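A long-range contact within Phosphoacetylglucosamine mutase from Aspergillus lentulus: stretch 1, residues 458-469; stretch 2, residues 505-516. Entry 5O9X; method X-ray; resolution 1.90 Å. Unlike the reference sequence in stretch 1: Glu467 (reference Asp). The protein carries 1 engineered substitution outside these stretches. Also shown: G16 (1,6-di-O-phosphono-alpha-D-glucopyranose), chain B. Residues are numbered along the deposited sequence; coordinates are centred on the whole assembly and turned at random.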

# COMPACT_ATOMS: atom_id res chain seq x y z
N SER A 458 -18.08 2.14 13.25
CA SER A 458 -16.70 2.32 13.75
C SER A 458 -16.26 3.76 13.62
O SER A 458 -16.93 4.61 12.98
CB SER A 458 -15.76 1.40 12.96
OG SER A 458 -15.64 1.85 11.61
N ARG A 459 -15.09 4.03 14.20
CA ARG A 459 -14.63 5.42 14.27
C ARG A 459 -13.14 5.43 14.42
O ARG A 459 -12.62 4.63 15.19
CB ARG A 459 -15.32 6.11 15.51
CG ARG A 459 -14.78 7.49 15.85
CD ARG A 459 -15.18 8.58 14.90
NE ARG A 459 -16.66 8.57 14.65
CZ ARG A 459 -17.34 9.59 14.13
NH1 ARG A 459 -16.70 10.72 13.86
NH2 ARG A 459 -18.65 9.49 13.88
N LEU A 460 -12.46 6.31 13.67
CA LEU A 460 -11.01 6.58 13.88
C LEU A 460 -10.85 7.95 14.49
O LEU A 460 -11.56 8.90 14.09
CB LEU A 460 -10.24 6.57 12.53
CG LEU A 460 -10.00 5.14 11.95
CD1 LEU A 460 -9.68 5.16 10.44
CD2 LEU A 460 -8.93 4.31 12.71
N VAL A 461 -9.93 8.09 15.46
CA VAL A 461 -9.59 9.44 16.00
C VAL A 461 -8.08 9.58 15.99
O VAL A 461 -7.38 8.69 16.53
CB VAL A 461 -10.03 9.59 17.48
CG1 VAL A 461 -9.76 11.05 18.02
CG2 VAL A 461 -11.49 9.27 17.62
N ARG A 462 -7.60 10.70 15.43
CA ARG A 462 -6.16 10.92 15.33
C ARG A 462 -5.85 11.80 16.53
O ARG A 462 -6.43 12.89 16.65
CB ARG A 462 -5.83 11.67 14.01
CG ARG A 462 -4.34 11.90 13.65
CD ARG A 462 -4.31 12.87 12.44
NE ARG A 462 -2.95 13.13 11.95
CZ ARG A 462 -2.14 13.99 12.58
NH1 ARG A 462 -2.59 14.65 13.64
NH2 ARG A 462 -0.92 14.19 12.14
N VAL A 463 -4.98 11.30 17.42
CA VAL A 463 -4.72 11.98 18.69
C VAL A 463 -3.30 12.54 18.66
O VAL A 463 -2.35 11.80 18.46
CB VAL A 463 -4.92 11.06 19.95
CG1 VAL A 463 -4.58 11.83 21.25
CG2 VAL A 463 -6.34 10.43 19.95
N GLU A 464 -3.16 13.85 18.90
CA GLU A 464 -1.78 14.44 19.00
C GLU A 464 -1.25 14.30 20.41
O GLU A 464 -2.00 14.51 21.32
CB GLU A 464 -1.83 15.92 18.54
CG GLU A 464 -1.78 15.89 17.03
CD GLU A 464 -1.81 17.22 16.35
OE1 GLU A 464 -2.13 18.24 17.01
OE2 GLU A 464 -1.60 17.20 15.10
N VAL A 465 -0.02 13.83 20.57
CA VAL A 465 0.56 13.66 21.91
C VAL A 465 1.97 14.29 21.88
O VAL A 465 2.54 14.42 20.82
CB VAL A 465 0.67 12.13 22.28
CG1 VAL A 465 -0.71 11.47 22.36
CG2 VAL A 465 1.54 11.41 21.25
N ALA A 466 2.60 14.56 23.03
CA ALA A 466 4.01 15.08 23.07
C ALA A 466 5.00 14.10 22.61
O ALA A 466 6.05 14.49 22.02
CB ALA A 466 4.42 15.47 24.48
N GLU A 467 4.75 12.81 22.92
CA GLU A 467 5.84 11.86 22.81
C GLU A 467 5.34 10.50 22.36
O GLU A 467 5.11 9.64 23.21
CB GLU A 467 6.42 11.70 24.22
CG GLU A 467 7.91 11.77 24.31
CD GLU A 467 8.60 10.62 23.67
OE1 GLU A 467 8.31 10.29 22.49
OE2 GLU A 467 9.48 10.05 24.35
N ARG A 468 5.18 10.26 21.08
CA ARG A 468 4.39 9.05 20.76
C ARG A 468 5.23 7.76 21.04
O ARG A 468 4.68 6.65 21.13
CB ARG A 468 3.76 9.12 19.33
CG ARG A 468 4.73 8.84 18.29
CD ARG A 468 4.28 9.34 16.91
NE ARG A 468 5.52 9.90 16.36
CZ ARG A 468 6.05 9.61 15.19
NH1 ARG A 468 5.43 8.87 14.32
NH2 ARG A 468 7.19 10.20 14.85
N SER A 469 6.54 7.93 21.29
CA SER A 469 7.44 6.81 21.57
C SER A 469 7.11 6.14 22.90
O SER A 469 7.54 5.01 23.12
CB SER A 469 8.92 7.20 21.55
OG SER A 469 9.27 7.87 22.75
N ARG A 505 -2.51 3.05 18.99
CA ARG A 505 -1.11 2.72 18.69
C ARG A 505 -0.55 3.96 18.00
O ARG A 505 -1.30 4.74 17.35
CB ARG A 505 -0.92 1.53 17.75
CG ARG A 505 -1.81 1.59 16.48
CD ARG A 505 -1.49 0.46 15.46
NE ARG A 505 -0.25 0.73 14.71
CZ ARG A 505 -0.15 1.60 13.67
NH1 ARG A 505 -1.17 2.36 13.26
NH2 ARG A 505 1.01 1.72 13.05
N ALA A 506 0.75 4.12 18.15
CA ALA A 506 1.51 5.22 17.50
C ALA A 506 1.49 4.96 16.00
O ALA A 506 1.66 3.80 15.51
CB ALA A 506 2.98 5.21 17.99
N SER A 507 1.23 6.04 15.25
CA SER A 507 1.43 6.01 13.81
C SER A 507 2.93 5.98 13.52
O SER A 507 3.72 6.64 14.25
CB SER A 507 0.79 7.31 13.19
OG SER A 507 1.18 7.42 11.82
N GLY A 508 3.31 5.27 12.44
CA GLY A 508 4.67 5.29 11.86
C GLY A 508 4.74 6.05 10.58
O GLY A 508 5.76 5.91 9.82
N THR A 509 3.69 6.85 10.26
CA THR A 509 3.75 7.70 9.04
C THR A 509 3.55 9.21 9.38
O THR A 509 3.87 10.07 8.55
CB THR A 509 2.73 7.31 7.94
OG1 THR A 509 1.38 7.48 8.44
CG2 THR A 509 2.93 5.89 7.44
N GLU A 510 2.92 9.50 10.54
CA GLU A 510 2.61 10.82 11.01
C GLU A 510 2.88 10.89 12.49
O GLU A 510 2.89 9.85 13.17
CB GLU A 510 1.08 11.06 10.86
CG GLU A 510 0.64 11.05 9.43
CD GLU A 510 -0.87 11.19 9.38
OE1 GLU A 510 -1.61 10.30 8.83
OE2 GLU A 510 -1.28 12.19 9.96
N ASP A 511 3.09 12.11 13.00
CA ASP A 511 3.24 12.32 14.41
C ASP A 511 1.85 12.33 15.14
O ASP A 511 1.27 13.39 15.46
CB ASP A 511 3.98 13.63 14.66
CG ASP A 511 4.43 13.76 16.12
OD1 ASP A 511 4.23 12.80 16.91
OD2 ASP A 511 4.97 14.82 16.48
N ALA A 512 1.27 11.15 15.37
CA ALA A 512 0.03 11.04 16.11
C ALA A 512 -0.06 9.64 16.69
O ALA A 512 0.70 8.73 16.28
CB ALA A 512 -1.14 11.22 15.16
N VAL A 513 -1.03 9.48 17.62
CA VAL A 513 -1.50 8.18 18.04
C VAL A 513 -2.88 7.98 17.38
O VAL A 513 -3.77 8.86 17.51
CB VAL A 513 -1.59 8.08 19.59
CG1 VAL A 513 -2.24 6.76 20.06
CG2 VAL A 513 -0.13 8.03 20.08
N ARG A 514 -3.11 6.75 16.86
CA ARG A 514 -4.42 6.45 16.27
C ARG A 514 -5.29 5.69 17.24
O ARG A 514 -4.82 4.74 17.85
CB ARG A 514 -4.24 5.57 15.01
CG ARG A 514 -3.38 6.22 13.94
CD ARG A 514 -3.57 5.53 12.56
NE ARG A 514 -2.60 6.05 11.55
CZ ARG A 514 -2.68 7.26 10.97
NH1 ARG A 514 -3.66 8.14 11.35
NH2 ARG A 514 -1.75 7.60 10.02
N VAL A 515 -6.57 6.07 17.30
CA VAL A 515 -7.54 5.31 18.09
C VAL A 515 -8.56 4.77 17.10
O VAL A 515 -9.14 5.54 16.31
CB VAL A 515 -8.23 6.22 19.13
CG1 VAL A 515 -9.44 5.51 19.79
CG2 VAL A 515 -7.17 6.65 20.20
N TYR A 516 -8.87 3.49 17.28
CA TYR A 516 -9.95 2.88 16.51
C TYR A 516 -10.96 2.35 17.53
O TYR A 516 -10.58 1.80 18.57
CB TYR A 516 -9.31 1.71 15.72
CG TYR A 516 -10.40 0.86 15.03
CD1 TYR A 516 -10.96 1.30 13.83
CD2 TYR A 516 -10.95 -0.31 15.67
CE1 TYR A 516 -12.01 0.54 13.17
CE2 TYR A 516 -12.00 -1.06 15.02
CZ TYR A 516 -12.52 -0.61 13.79
OH TYR A 516 -13.58 -1.29 13.14
C1 G16 B . 1.38 3.47 4.87
C2 G16 B . 1.62 1.96 4.86
C3 G16 B . 0.31 1.20 5.24
C4 G16 B . -0.29 1.63 6.57
C5 G16 B . -0.51 3.14 6.52
C6 G16 B . -0.83 3.77 7.85
O1 G16 B . 0.40 3.79 3.88
O2 G16 B . 2.15 1.46 3.59
O3 G16 B . 0.59 -0.14 5.16
O4 G16 B . -1.60 1.01 6.90
O5 G16 B . 0.71 3.85 6.20
O6 G16 B . 0.34 3.49 8.76
P G16 B . 0.34 4.15 10.24
O1P G16 B . -1.01 3.82 10.93
O2P G16 B . 0.44 5.69 10.08
O3P G16 B . 1.60 3.66 10.98
P' G16 B . 0.69 4.81 2.63
O1X G16 B . 2.17 4.61 2.20
O2X G16 B . 0.59 6.26 3.20
O3X G16 B . -0.39 4.63 1.62
O HOH W 1 -14.77 -0.29 10.21
O HOH W 2 0.58 15.86 14.04
O HOH W 3 1.50 13.80 18.18
O HOH W 4 4.98 12.71 19.58

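The strongest polar link between the two stretches is the salt bridge between Arg462 and Glu510. Arg462 NE donates to Glu510 OE2 at 2.8 Å, and Arg462 NH2 donates to the same oxygen at 3.0 Å, so the carboxylate oxygen sits at the edge of the guanidinium, near its plane. The charges extend beyond this pair. Arg462 NH1 bonds Glu464 OE2 at 3.1 Å, while the other oxygen of Glu510 is engaged within its own stretch, with Arg514 NH2 donating to Glu510 OE1 at 3.0 Å. Glu510 thus joins two arginines. Arg514 in turn donates from NE to O1P of the bound 1,6-di-O-phosphono-alpha-D-glucopyranose at 2.8 Å, and Arg514 NH2 also donates to O2P of the ligand at 2.9 Å, so the network continues into the phosphate contact.

Arg468 makes the second polar anchor. Its NH1 donates to the backbone at Ser507 O, 2.8 Å away, tying the side chain to the loop whose Ser507 OG and Gly508 N bind the same phosphate. Arg468 NE also lies 3.2 Å from Asp511 OD1, but that oxygen is well out of the guanidinium plane, so the attraction is one of charge without a directed N-H. Water 4 reinforces this corner, accepting from Arg468 N at 2.9 Å and donating to Asp511 OD1 at 2.8 Å. Water 2 similarly accepts from Arg462 NH2 at 2.9 Å and donates to Asp511 O at 2.9 Å.

The backbones form an antiparallel ladder in which strand 458-463 runs at 163° to strand 513-516. Val461 and Val515 exchange two hydrogen bonds, N to O in each direction, both 2.8 Å. Val463 and Val513 repeat the pattern, with Val463 N to Val513 O at 2.7 Å and Val513 N to Val463 O at 2.8 Å. Between these rungs lies the non-hydrogen-bonded pair Arg462-Arg514; Leu460-Tyr516, also non-hydrogen-bonded, lies beyond Val461-Val515, and beside it Leu460 CA approaches Val515 O at 3.2 Å in a CA-H...O contact.

Alternation along the strands puts the four valines of the hydrogen-bonded pairs on one face and Leu460, Arg462, Arg514 and Tyr516 on the other. On the valine face Val463 CG2 meets Val515 CG2 at 3.9 Å; Val465, beyond the strand, adds its CG2 at 3.9 Å from Val513 CG2. On the opposite face, Leu460 CD2 packs at the edge of the Tyr516 ring, 3.8 Å from CD1 of Tyr516. Farther along that face, the extended Arg462 chain lies against Ala512, CG of Arg462 to CB of Ala512 being 3.6 Å; Ala512 CB also lies over one face of the guanidinium, 3.9 Å from Arg462 CZ, while Glu510 OE2 meets its edge. Together the stretches bury 906 Å².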